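Local coordinates for putative curved DNA-binding protein (Chaetomium thermophilum var. thermophilum DSM 1495, PDB 4IPA) that probably serves ribosome biogenesis as an Arx1 protein with a methionine aminopeptidase-like fold, and may bind DNA, at residues Leu26-Thr31 and Ala122-Tyr127; Tyr207-Ile212 and Cys257-Gly262; Lys263-Glu268 and Gly335-Ala340. All blocks are in the same frame, centred on the assembly; numbering follows the deposited sequence.

Reading from the N terminus, contact 1 comes first along the chain, where Ala122-Tyr127, the tip of a hairpin, returns to the start of helix 23-46 and closes a loop of 90 residues. Contact 2 follows, closing 44 residues where the beginning of strand 210-220 meets the end of strand 250-258. Contact 3 starts directly after it at Lys263 and closes 66 residues by pairing strand 264-266 with strand 334-336. The three loops run in series; none nests in or crosses another. Contact 1 lies across the chain's centre from the other two, about 33 and 34 Å between centres. Contacts 2 and 3 touch, probably through hydrogen bonds from Ser258 to Asp336 and Ser261 to Asp338.

Contact 1: Leu26-Thr31 and Ala122-Tyr127; sequences LTKYKT and AQIDGY
Lys28 reaches Asp125 because its CG sits anti to the carbonyl carbon and the rest of the chain is extended, while Asp125 CG is anti to its own backbone N (chi1 -170°). The result is a salt bridge with Lys28 NZ 3.1 Å from Asp125 OD2, which it meets on the anti side, 34° out of the carboxylate plane. NZ is held more strongly by Asp24, one turn earlier in the helix. Lower down the lysine, CG rests on Ile124 CG2 at 3.8 Å. The other branch of Ile124 ends in CD1, which abuts Thr31 CB at 3.8 Å, the two side chains crossing at about a right angle. Tyr127 CB stands over the centre of the Tyr29 ring, 3.6 Å from its centroid and almost on the normal, a CH-pi contact. The two rings are oblique, with planes at 53°, and Tyr29 OH lies at the edge of the Tyr127 ring, 3.6 Å from CD1. Behind this surface Gln123 OE1 accepts from Gly126 N at 2.7 Å. Here helix 23-46 packs on the tip of a beta hairpin closed by a type I' turn, Ile124 to Tyr127, with Asp125 and Gly126 both at positive phi.

Contact 2: Tyr207-Ile212 and Cys257-Gly262; sequences YDCNII and CSLGSG
Gly262 packs its CA 3.6 Å from Ile211 O at a positive phi (78°), backbone angles that call for glycine. Beside it Asn210 extends the strand pairing with its side chain: CG, anti to the carbonyl carbon, lies alongside Gly260 and Ser261, and ND2 makes the approach, donating to Gly260 O at 2.9 Å, nearly straight at 168°, with the acceptor close to the amide plane. Asn210 CB lies 3.2 Å from Ser261 O. The backbones of Asn210 and Ser258 form an antiparallel hydrogen-bonded pair, Asn210 N to Ser258 O at 3.0 Å and Ser258 N to Asn210 O at 2.8 Å, the latter more bent (136°). At the end of the strand, Ser258 OG accepts from Gly260 N at 2.8 Å, an ST turn, and also bonds to Asp336. Water 2 donates to Ile211 O and Ser261 O. On the face opposite Asn210 and Ser258, the non-hydrogen-bonded pair Ile211 and Cys257 meets through CD1 and SG at 3.8 Å. The pairing joins the start of strand 210-220 to the end of strand 250-258, neighbouring inner strands of the five-stranded sheet: Ile211 packs on helix 193-205, Cys257 on helix 148-167, and Ile212 and Ser258 on Val342 of strand 342-352.

Contact 3: Lys263-Glu268 and Gly335-Ala340; sequences KVKQFE and GDKDNA
Lys263 O accepts from Lys337 N at 2.9 Å; the bond is fairly straight at the hydrogen (162°), although the donor stands 44° out of the carbonyl plane. Water 3 donates both to this oxygen and to Asp336 OD1. The amide of Lys263 is satisfied by water 4, with N to water oxygen 2.9 Å. Lys265 and Gly335 exchange two backbone bonds: Lys265 N reaches Gly335 O at 3.0 Å, and Gly335 N reaches Lys265 O, also at 3.0 Å. These bonds define a short two-stranded antiparallel ribbon, which passes at Asp336 into a type I beta turn ending at Asn339. Within that turn Asp336 divides its carboxylate. OD2 accepts from Ala340 N at 2.9 Å, from above the carboxylate plane, and weakly from Asp338 N, whereas OD1 is bonded by Ser258 OG as well as by water 3. Lys337 NZ forms a short salt bridge with Asp338 OD1, 2.6 Å, on the syn side; Asp338 OD2 is met by Ser261 OG. The ammonium of Lys263 pairs with Glu213, while its CB packs against Lys337 CB. The Phe267 side chain is apolar: its ring edge lies by Asp336 O, 3.6 Å from CZ, and by Asn339 OD1, with the planes of the Phe267 ring and the Asn339 amide 39° apart.

Contact 1: Leu26-Thr31 and Ala122-Tyr127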
ATOM      1  N   LEU A  26      -0.377 -10.153 -17.281  1.00 17.79           N
ATOM      2  CA  LEU A  26       0.647 -10.423 -16.301  1.00 20.87           C
ATOM      3  C   LEU A  26       1.890  -9.568 -16.586  1.00 22.81           C
ATOM      4  O   LEU A  26       2.460  -8.960 -15.679  1.00 26.70           O
ATOM      5  CB  LEU A  26       0.970 -11.908 -16.322  1.00 23.62           C
ATOM      6  CG  LEU A  26       1.578 -12.533 -15.070  1.00 35.40           C
ATOM      7  CD1 LEU A  26       0.927 -11.970 -13.814  1.00 30.73           C
ATOM      8  CD2 LEU A  26       1.452 -14.062 -15.137  1.00 28.39           C
ATOM      9  N   THR A  27       2.271  -9.494 -17.855  1.00 21.99           N
ATOM     10  CA  THR A  27       3.456  -8.758 -18.299  1.00 23.10           C
ATOM     11  C   THR A  27       3.329  -7.239 -18.112  1.00 21.12           C
ATOM     12  O   THR A  27       4.321  -6.559 -17.845  1.00 20.41           O
ATOM     13  CB  THR A  27       3.789  -9.097 -19.786  1.00 22.99           C
ATOM     14  OG1 THR A  27       4.063 -10.501 -19.897  1.00 23.06           O
ATOM     15  CG2 THR A  27       5.000  -8.317 -20.280  1.00 20.58           C
ATOM     16  N   LYS A  28       2.116  -6.717 -18.246  1.00 17.86           N
ATOM     17  CA  LYS A  28       1.875  -5.295 -18.022  1.00 20.43           C
ATOM     18  C   LYS A  28       1.945  -4.955 -16.535  1.00 21.54           C
ATOM     19  O   LYS A  28       2.543  -3.954 -16.157  1.00 19.06           O
ATOM     20  CB  LYS A  28       0.535  -4.871 -18.640  1.00 23.34           C
ATOM     21  CG  LYS A  28       0.582  -4.776 -20.169  1.00 21.17           C
ATOM     22  CD  LYS A  28      -0.802  -4.694 -20.807  1.00 23.57           C
ATOM     23  CE  LYS A  28      -0.673  -4.504 -22.325  1.00 25.82           C
ATOM     24  NZ  LYS A  28      -1.972  -4.679 -23.038  1.00 25.69           N
ATOM     25  N   TYR A  29       1.330  -5.791 -15.697  1.00 20.99           N
ATOM     26  CA  TYR A  29       1.522  -5.692 -14.257  1.00 18.27           C
ATOM     27  C   TYR A  29       3.005  -5.745 -13.940  1.00 19.70           C
ATOM     28  O   TYR A  29       3.510  -4.932 -13.175  1.00 18.87           O
ATOM     29  CB  TYR A  29       0.813  -6.829 -13.535  1.00 17.01           C
ATOM     30  CG  TYR A  29      -0.637  -6.572 -13.231  1.00 17.21           C
ATOM     31  CD1 TYR A  29      -1.010  -5.577 -12.340  1.00 16.42           C
ATOM     32  CD2 TYR A  29      -1.632  -7.340 -13.806  1.00 17.32           C
ATOM     33  CE1 TYR A  29      -2.321  -5.349 -12.052  1.00 16.52           C
ATOM     34  CE2 TYR A  29      -2.960  -7.116 -13.519  1.00 17.02           C
ATOM     35  CZ  TYR A  29      -3.291  -6.116 -12.645  1.00 15.38           C
ATOM     36  OH  TYR A  29      -4.598  -5.885 -12.348  1.00 20.35           O
ATOM     37  N   LYS A  30       3.713  -6.694 -14.543  1.00 19.13           N
ATOM     38  CA  LYS A  30       5.141  -6.844 -14.258  1.00 19.24           C
ATOM     39  C   LYS A  30       5.972  -5.633 -14.696  1.00 21.92           C
ATOM     40  O   LYS A  30       6.932  -5.253 -14.024  1.00 22.92           O
ATOM     41  CB  LYS A  30       5.707  -8.123 -14.886  1.00 22.22           C
ATOM     42  CG  LYS A  30       7.199  -8.313 -14.645  1.00 24.05           C
ATOM     43  CD  LYS A  30       7.455  -8.833 -13.235  1.00 28.54           C
ATOM     44  CE  LYS A  30       8.935  -8.844 -12.902  1.00 25.52           C
ATOM     45  NZ  LYS A  30       9.138  -8.992 -11.440  1.00 33.37           N
ATOM     46  N   THR A  31       5.618  -5.031 -15.826  1.00 19.34           N
ATOM     47  CA  THR A  31       6.324  -3.838 -16.267  1.00 20.47           C
ATOM     48  C   THR A  31       6.105  -2.722 -15.251  1.00 23.79           C
ATOM     49  O   THR A  31       7.026  -1.987 -14.908  1.00 20.61           O
ATOM     50  CB  THR A  31       5.816  -3.335 -17.627  1.00 27.86           C
ATOM     51  OG1 THR A  31       5.822  -4.401 -18.574  1.00 25.57           O
ATOM     52  CG2 THR A  31       6.718  -2.219 -18.124  1.00 26.27           C
ATOM     53  N   ALA A 122       3.198   2.503 -10.297  1.00 17.10           N
ATOM     54  CA  ALA A 122       2.980   2.747 -11.709  1.00 18.16           C
ATOM     55  C   ALA A 122       1.875   1.873 -12.281  1.00 21.00           C
ATOM     56  O   ALA A 122       1.403   0.921 -11.652  1.00 21.96           O
ATOM     57  CB  ALA A 122       4.267   2.523 -12.502  1.00 23.79           C
ATOM     58  N   GLN A 123       1.550   2.165 -13.534  1.00 19.70           N
ATOM     59  CA  GLN A 123       0.315   1.747 -14.156  1.00 21.89           C
ATOM     60  C   GLN A 123       0.577   1.591 -15.668  1.00 22.14           C
ATOM     61  O   GLN A 123       0.989   2.551 -16.324  1.00 21.23           O
ATOM     62  CB  GLN A 123      -0.672   2.882 -13.878  1.00 21.21           C
ATOM     63  CG  GLN A 123      -2.019   2.714 -14.342  1.00 17.65           C
ATOM     64  CD  GLN A 123      -2.168   3.053 -15.795  1.00 22.05           C
ATOM     65  OE1 GLN A 123      -2.202   2.154 -16.630  1.00 20.20           O
ATOM     66  NE2 GLN A 123      -2.287   4.356 -16.115  1.00 18.19           N
ATOM     67  N   ILE A 124       0.373   0.389 -16.212  1.00 23.48           N
ATOM     68  CA  ILE A 124       0.431   0.182 -17.674  1.00 23.60           C
ATOM     69  C   ILE A 124      -0.861  -0.407 -18.244  1.00 21.80           C
ATOM     70  O   ILE A 124      -1.249  -1.515 -17.888  1.00 24.87           O
ATOM     71  CB  ILE A 124       1.609  -0.722 -18.138  1.00 22.73           C
ATOM     72  CG1 ILE A 124       2.943   0.003 -18.007  1.00 23.49           C
ATOM     73  CG2 ILE A 124       1.432  -1.098 -19.617  1.00 22.65           C
ATOM     74  CD1 ILE A 124       3.638  -0.294 -16.746  1.00 33.10           C
ATOM     75  N   ASP A 125      -1.490   0.335 -19.150  1.00 23.34           N
ATOM     76  CA  ASP A 125      -2.737  -0.054 -19.805  1.00 21.51           C
ATOM     77  C   ASP A 125      -3.818  -0.415 -18.801  1.00 22.85           C
ATOM     78  O   ASP A 125      -4.607  -1.332 -19.026  1.00 22.10           O
ATOM     79  CB  ASP A 125      -2.521  -1.194 -20.803  1.00 23.79           C
ATOM     80  CG  ASP A 125      -3.754  -1.449 -21.684  1.00 27.47           C
ATOM     81  OD1 ASP A 125      -4.463  -0.482 -22.034  1.00 27.57           O
ATOM     82  OD2 ASP A 125      -4.011  -2.620 -22.037  1.00 28.05           O
ATOM     83  N   GLY A 126      -3.839   0.312 -17.686  1.00 22.22           N
ATOM     84  CA  GLY A 126      -4.865   0.158 -16.676  1.00 17.38           C
ATOM     85  C   GLY A 126      -4.535  -0.905 -15.651  1.00 17.77           C
ATOM     86  O   GLY A 126      -5.341  -1.189 -14.776  1.00 14.51           O
ATOM     87  N   TYR A 127      -3.350  -1.497 -15.758  1.00 18.07           N
ATOM     88  CA  TYR A 127      -2.919  -2.500 -14.786  1.00 16.65           C
ATOM     89  C   TYR A 127      -1.837  -1.922 -13.873  1.00 20.03           C
ATOM     90  O   TYR A 127      -0.689  -1.706 -14.285  1.00 17.56           O
ATOM     91  CB  TYR A 127      -2.467  -3.797 -15.486  1.00 18.96           C
ATOM     92  CG  TYR A 127      -3.559  -4.354 -16.396  1.00 19.32           C
ATOM     93  CD1 TYR A 127      -4.715  -4.907 -15.859  1.00 16.73           C
ATOM     94  CD2 TYR A 127      -3.454  -4.272 -17.779  1.00 18.52           C
ATOM     95  CE1 TYR A 127      -5.726  -5.397 -16.670  1.00 19.91           C
ATOM     96  CE2 TYR A 127      -4.470  -4.760 -18.612  1.00 18.66           C
ATOM     97  CZ  TYR A 127      -5.598  -5.318 -18.049  1.00 22.56           C
ATOM     98  OH  TYR A 127      -6.613  -5.795 -18.850  1.00 26.07           O
TER

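Contact 2: Tyr207-Ile212 and Cys257-Gly262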
ATOM      1  N   TYR A 207       4.437  -9.270  19.677  1.00 23.24           N
ATOM      2  CA  TYR A 207       5.446  -8.238  19.705  1.00 20.78           C
ATOM      3  C   TYR A 207       4.918  -7.025  20.469  1.00 24.06           C
ATOM      4  O   TYR A 207       5.490  -5.938  20.391  1.00 17.54           O
ATOM      5  CB  TYR A 207       5.862  -7.865  18.285  1.00 20.20           C
ATOM      6  CG  TYR A 207       6.689  -8.935  17.588  1.00 24.01           C
ATOM      7  CD1 TYR A 207       8.040  -9.085  17.869  1.00 20.49           C
ATOM      8  CD2 TYR A 207       6.118  -9.789  16.644  1.00 20.73           C
ATOM      9  CE1 TYR A 207       8.800 -10.048  17.230  1.00 20.60           C
ATOM     10  CE2 TYR A 207       6.869 -10.763  16.009  1.00 17.64           C
ATOM     11  CZ  TYR A 207       8.206 -10.889  16.306  1.00 22.98           C
ATOM     12  OH  TYR A 207       8.964 -11.853  15.682  1.00 22.69           O
ATOM     13  N   ASP A 208       3.832  -7.228  21.212  1.00 19.72           N
ATOM     14  CA  ASP A 208       3.167  -6.134  21.915  1.00 23.39           C
ATOM     15  C   ASP A 208       2.837  -4.944  20.995  1.00 21.06           C
ATOM     16  O   ASP A 208       2.852  -3.780  21.413  1.00 18.17           O
ATOM     17  CB  ASP A 208       3.988  -5.684  23.139  1.00 23.92           C
ATOM     18  CG  ASP A 208       4.082  -6.771  24.211  1.00 25.80           C
ATOM     19  OD1 ASP A 208       3.266  -7.713  24.193  1.00 30.27           O
ATOM     20  OD2 ASP A 208       4.966  -6.681  25.083  1.00 33.22           O
ATOM     21  N   CYS A 209       2.533  -5.241  19.739  1.00 18.69           N
ATOM     22  CA  CYS A 209       2.040  -4.209  18.835  1.00 19.79           C
ATOM     23  C   CYS A 209       0.586  -4.475  18.482  1.00 21.40           C
ATOM     24  O   CYS A 209       0.039  -5.519  18.841  1.00 16.82           O
ATOM     25  CB  CYS A 209       2.883  -4.170  17.578  1.00 18.50           C
ATOM     26  SG  CYS A 209       4.522  -3.579  17.918  1.00 23.02           S
ATOM     27  N   ASN A 210      -0.043  -3.529  17.794  1.00 17.38           N
ATOM     28  CA  ASN A 210      -1.414  -3.736  17.354  1.00 19.39           C
ATOM     29  C   ASN A 210      -1.580  -3.541  15.845  1.00 21.20           C
ATOM     30  O   ASN A 210      -0.899  -2.705  15.232  1.00 16.86           O
ATOM     31  CB  ASN A 210      -2.363  -2.817  18.116  1.00 20.57           C
ATOM     32  CG  ASN A 210      -2.573  -3.261  19.543  1.00 20.24           C
ATOM     33  OD1 ASN A 210      -3.208  -4.279  19.783  1.00 24.83           O
ATOM     34  ND2 ASN A 210      -2.059  -2.487  20.503  1.00 16.36           N
ATOM     35  N   ILE A 211      -2.495  -4.303  15.254  1.00 18.65           N
ATOM     36  CA  ILE A 211      -2.826  -4.125  13.843  1.00 16.50           C
ATOM     37  C   ILE A 211      -3.545  -2.800  13.687  1.00 17.35           C
ATOM     38  O   ILE A 211      -4.420  -2.470  14.486  1.00 18.24           O
ATOM     39  CB  ILE A 211      -3.756  -5.259  13.319  1.00 19.20           C
ATOM     40  CG1 ILE A 211      -3.040  -6.607  13.363  1.00 13.41           C
ATOM     41  CG2 ILE A 211      -4.209  -4.969  11.881  1.00 18.91           C
ATOM     42  CD1 ILE A 211      -1.853  -6.649  12.486  1.00 15.94           C
ATOM     43  N   ILE A 212      -3.207  -2.045  12.647  1.00 15.31           N
ATOM     44  CA  ILE A 212      -3.951  -0.820  12.373  1.00 17.18           C
ATOM     45  C   ILE A 212      -5.393  -1.069  11.888  1.00 18.45           C
ATOM     46  O   ILE A 212      -5.639  -1.680  10.841  1.00 15.77           O
ATOM     47  CB  ILE A 212      -3.215   0.083  11.400  1.00 15.66           C
ATOM     48  CG1 ILE A 212      -1.825   0.427  11.951  1.00 15.19           C
ATOM     49  CG2 ILE A 212      -4.029   1.334  11.134  1.00 13.25           C
ATOM     50  CD1 ILE A 212      -0.938   1.103  10.898  1.00 17.48           C
ATOM     51  N   CYS A 257       1.026  -2.042  11.325  1.00 19.96           N
ATOM     52  CA  CYS A 257       1.086  -2.211  12.765  1.00 18.60           C
ATOM     53  C   CYS A 257       1.391  -0.900  13.460  1.00 18.39           C
ATOM     54  O   CYS A 257       1.844   0.072  12.847  1.00 20.63           O
ATOM     55  CB  CYS A 257       2.115  -3.265  13.138  1.00 17.61           C
ATOM     56  SG  CYS A 257       1.578  -4.923  12.740  1.00 26.39           S
ATOM     57  N   SER A 258       1.121  -0.874  14.750  1.00 17.10           N
ATOM     58  CA  SER A 258       1.298   0.328  15.528  1.00 18.38           C
ATOM     59  C   SER A 258       1.934  -0.040  16.852  1.00 19.44           C
ATOM     60  O   SER A 258       1.663  -1.116  17.400  1.00 17.28           O
ATOM     61  CB  SER A 258      -0.069   0.981  15.762  1.00 19.73           C
ATOM     62  OG  SER A 258       0.020   2.046  16.674  1.00 18.23           O
ATOM     63  N   LEU A 259       2.797   0.841  17.353  1.00 19.18           N
ATOM     64  CA  LEU A 259       3.306   0.694  18.711  1.00 17.93           C
ATOM     65  C   LEU A 259       2.235   1.113  19.718  1.00 19.46           C
ATOM     66  O   LEU A 259       2.360   0.853  20.912  1.00 23.73           O
ATOM     67  CB  LEU A 259       4.611   1.473  18.913  1.00 18.28           C
ATOM     68  CG  LEU A 259       5.879   0.670  18.616  1.00 28.09           C
ATOM     69  CD1 LEU A 259       7.104   1.571  18.586  1.00 26.32           C
ATOM     70  CD2 LEU A 259       6.061  -0.483  19.625  1.00 23.62           C
ATOM     71  N   GLY A 260       1.172   1.746  19.227  1.00 18.66           N
ATOM     72  CA  GLY A 260       0.040   2.114  20.059  1.00 14.74           C
ATOM     73  C   GLY A 260      -1.110   1.139  19.907  1.00 18.85           C
ATOM     74  O   GLY A 260      -0.891  -0.023  19.598  1.00 19.82           O
ATOM     75  N   SER A 261      -2.336   1.622  20.101  1.00 17.32           N
ATOM     76  CA  SER A 261      -3.524   0.778  20.101  1.00 18.32           C
ATOM     77  C   SER A 261      -3.906   0.280  18.705  1.00 22.78           C
ATOM     78  O   SER A 261      -4.718  -0.639  18.551  1.00 26.68           O
ATOM     79  CB  SER A 261      -4.712   1.556  20.684  1.00 20.67           C
ATOM     80  OG  SER A 261      -4.328   2.303  21.822  1.00 18.71           O
ATOM     81  N   GLY A 262      -3.339   0.893  17.683  1.00 20.09           N
ATOM     82  CA  GLY A 262      -3.751   0.569  16.333  1.00 20.33           C
ATOM     83  C   GLY A 262      -5.071   1.242  16.005  1.00 23.57           C
ATOM     84  O   GLY A 262      -5.760   0.831  15.079  1.00 21.00           O
TER
HETATM   85  O   HOH W   1       1.167  -1.656  21.656  1.00 21.04           O
HETATM   86  O   HOH W   2      -6.673  -2.375  16.714  1.00 34.99           O

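Contact 3: Lys263-Glu268 and Gly335-Ala340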
ATOM      1  N   LYS A 263      -5.423   2.280  16.764  1.00 19.95           N
ATOM      2  CA  LYS A 263      -6.596   3.077  16.438  1.00 23.16           C
ATOM      3  C   LYS A 263      -6.220   4.233  15.530  1.00 18.95           C
ATOM      4  O   LYS A 263      -5.082   4.711  15.534  1.00 19.28           O
ATOM      5  CB  LYS A 263      -7.301   3.599  17.692  1.00 24.87           C
ATOM      6  CG  LYS A 263      -8.560   2.822  18.058  1.00 23.71           C
ATOM      7  CD  LYS A 263      -8.256   1.369  18.290  1.00 26.59           C
ATOM      8  CE  LYS A 263      -9.253   0.727  19.259  1.00 29.52           C
ATOM      9  NZ  LYS A 263     -10.633   0.581  18.708  1.00 38.11           N
ATOM     10  N   VAL A 264      -7.190   4.681  14.752  1.00 17.40           N
ATOM     11  CA  VAL A 264      -6.943   5.659  13.713  1.00 15.86           C
ATOM     12  C   VAL A 264      -7.699   6.937  14.069  1.00 21.61           C
ATOM     13  O   VAL A 264      -8.796   6.889  14.626  1.00 21.10           O
ATOM     14  CB  VAL A 264      -7.382   5.096  12.344  1.00 23.08           C
ATOM     15  CG1 VAL A 264      -7.504   6.190  11.298  1.00 19.82           C
ATOM     16  CG2 VAL A 264      -6.414   4.026  11.897  1.00 18.54           C
ATOM     17  N   LYS A 265      -7.118   8.085  13.755  1.00 17.01           N
ATOM     18  CA  LYS A 265      -7.788   9.342  14.044  1.00 18.37           C
ATOM     19  C   LYS A 265      -7.455  10.409  12.992  1.00 21.34           C
ATOM     20  O   LYS A 265      -6.329  10.451  12.474  1.00 19.21           O
ATOM     21  CB  LYS A 265      -7.374   9.805  15.447  1.00 23.64           C
ATOM     22  CG  LYS A 265      -7.929  11.149  15.868  1.00 28.35           C
ATOM     23  CD  LYS A 265      -6.862  11.959  16.606  1.00 38.17           C
ATOM     24  CE  LYS A 265      -6.849  11.683  18.111  1.00 37.44           C
ATOM     25  NZ  LYS A 265      -8.122  12.151  18.750  1.00 37.72           N
ATOM     26  N   GLN A 266      -8.412  11.280  12.689  1.00 18.41           N
ATOM     27  CA  GLN A 266      -8.163  12.338  11.705  1.00 24.04           C
ATOM     28  C   GLN A 266      -7.157  13.390  12.191  1.00 24.70           C
ATOM     29  O   GLN A 266      -7.274  13.907  13.296  1.00 22.83           O
ATOM     30  CB  GLN A 266      -9.462  13.017  11.268  1.00 23.00           C
ATOM     31  CG  GLN A 266      -9.256  13.962  10.090  1.00 33.51           C
ATOM     32  CD  GLN A 266     -10.549  14.543   9.525  1.00 40.47           C
ATOM     33  OE1 GLN A 266     -11.652  14.187   9.949  1.00 44.42           O
ATOM     34  NE2 GLN A 266     -10.412  15.443   8.554  1.00 38.21           N
ATOM     35  N   PHE A 267      -6.159  13.685  11.364  1.00 22.19           N
ATOM     36  CA  PHE A 267      -5.216  14.764  11.649  1.00 22.01           C
ATOM     37  C   PHE A 267      -5.542  16.008  10.812  1.00 23.32           C
ATOM     38  O   PHE A 267      -6.480  15.996  10.014  1.00 21.71           O
ATOM     39  CB  PHE A 267      -3.770  14.292  11.466  1.00 23.33           C
ATOM     40  CG  PHE A 267      -3.253  13.479  12.625  1.00 25.43           C
ATOM     41  CD1 PHE A 267      -3.979  12.402  13.112  1.00 27.21           C
ATOM     42  CD2 PHE A 267      -2.054  13.801  13.244  1.00 32.57           C
ATOM     43  CE1 PHE A 267      -3.517  11.652  14.197  1.00 24.63           C
ATOM     44  CE2 PHE A 267      -1.584  13.052  14.334  1.00 33.30           C
ATOM     45  CZ  PHE A 267      -2.315  11.972  14.798  1.00 25.91           C
ATOM     46  N   GLU A 268      -4.785  17.080  11.004  1.00 24.73           N
ATOM     47  CA  GLU A 268      -5.198  18.395  10.499  1.00 26.31           C
ATOM     48  C   GLU A 268      -4.533  18.811   9.184  1.00 21.85           C
ATOM     49  O   GLU A 268      -4.897  19.825   8.590  1.00 23.17           O
ATOM     50  CB  GLU A 268      -4.997  19.475  11.581  1.00 31.03           C
ATOM     51  CG  GLU A 268      -5.819  19.246  12.859  1.00 35.70           C
ATOM     52  CD  GLU A 268      -5.479  20.224  13.996  1.00 41.61           C
ATOM     53  OE1 GLU A 268      -4.300  20.266  14.444  1.00 42.54           O
ATOM     54  OE2 GLU A 268      -6.402  20.936  14.452  1.00 36.07           O
ATOM     55  N   GLY A 335      -3.791   9.375  11.228  1.00 20.66           N
ATOM     56  CA  GLY A 335      -2.567   8.927  11.859  1.00 18.27           C
ATOM     57  C   GLY A 335      -2.911   8.162  13.126  1.00 17.54           C
ATOM     58  O   GLY A 335      -4.080   8.030  13.496  1.00 16.81           O
ATOM     59  N   ASP A 336      -1.890   7.645  13.792  1.00 17.04           N
ATOM     60  CA  ASP A 336      -2.118   6.837  14.979  1.00 19.89           C
ATOM     61  C   ASP A 336      -2.829   7.657  16.061  1.00 18.12           C
ATOM     62  O   ASP A 336      -2.398   8.763  16.393  1.00 15.72           O
ATOM     63  CB  ASP A 336      -0.796   6.257  15.503  1.00 18.04           C
ATOM     64  CG  ASP A 336      -1.005   5.342  16.674  1.00 20.37           C
ATOM     65  OD1 ASP A 336      -1.367   4.180  16.429  1.00 21.02           O
ATOM     66  OD2 ASP A 336      -0.862   5.793  17.834  1.00 21.16           O
ATOM     67  N   LYS A 337      -3.913   7.107  16.600  1.00 17.16           N
ATOM     68  CA  LYS A 337      -4.728   7.829  17.572  1.00 18.20           C
ATOM     69  C   LYS A 337      -3.901   8.210  18.796  1.00 16.33           C
ATOM     70  O   LYS A 337      -4.125   9.253  19.398  1.00 21.99           O
ATOM     71  CB  LYS A 337      -5.960   7.004  17.984  1.00 16.18           C
ATOM     72  CG  LYS A 337      -6.843   7.657  19.060  1.00 19.16           C
ATOM     73  CD  LYS A 337      -6.432   7.266  20.486  1.00 20.32           C
ATOM     74  CE  LYS A 337      -6.701   5.769  20.762  1.00 22.55           C
ATOM     75  NZ  LYS A 337      -6.219   5.327  22.114  1.00 17.23           N
ATOM     76  N   ASP A 338      -2.924   7.380  19.134  1.00 15.21           N
ATOM     77  CA  ASP A 338      -2.069   7.644  20.288  1.00 18.60           C
ATOM     78  C   ASP A 338      -0.829   8.446  19.899  1.00 20.61           C
ATOM     79  O   ASP A 338       0.015   8.731  20.742  1.00 19.22           O
ATOM     80  CB  ASP A 338      -1.637   6.315  20.938  1.00 18.87           C
ATOM     81  CG  ASP A 338      -2.816   5.499  21.436  1.00 20.58           C
ATOM     82  OD1 ASP A 338      -3.694   6.083  22.120  1.00 20.65           O
ATOM     83  OD2 ASP A 338      -2.872   4.281  21.134  1.00 20.71           O
ATOM     84  N   ASN A 339      -0.715   8.795  18.618  1.00 20.19           N
ATOM     85  CA  ASN A 339       0.460   9.496  18.114  1.00 17.43           C
ATOM     86  C   ASN A 339       1.711   8.644  18.219  1.00 18.06           C
ATOM     87  O   ASN A 339       2.820   9.159  18.305  1.00 22.05           O
ATOM     88  CB  ASN A 339       0.649  10.831  18.831  1.00 18.22           C
ATOM     89  CG  ASN A 339      -0.280  11.908  18.305  1.00 21.44           C
ATOM     90  OD1 ASN A 339       0.159  12.832  17.616  1.00 27.70           O
ATOM     91  ND2 ASN A 339      -1.570  11.785  18.605  1.00 18.96           N
ATOM     92  N   ALA A 340       1.516   7.330  18.195  1.00 19.12           N
ATOM     93  CA  ALA A 340       2.606   6.371  18.204  1.00 13.63           C
ATOM     94  C   ALA A 340       3.054   6.040  16.775  1.00 18.27           C
ATOM     95  O   ALA A 340       2.299   6.205  15.824  1.00 17.49           O
ATOM     96  CB  ALA A 340       2.158   5.122  18.909  1.00 18.24           C
TER
HETATM   97  O   HOH W   3      -2.749   2.996  14.380  1.00 16.80           O
HETATM   98  O   HOH W   4      -3.342   3.942  18.013  1.00 18.56           O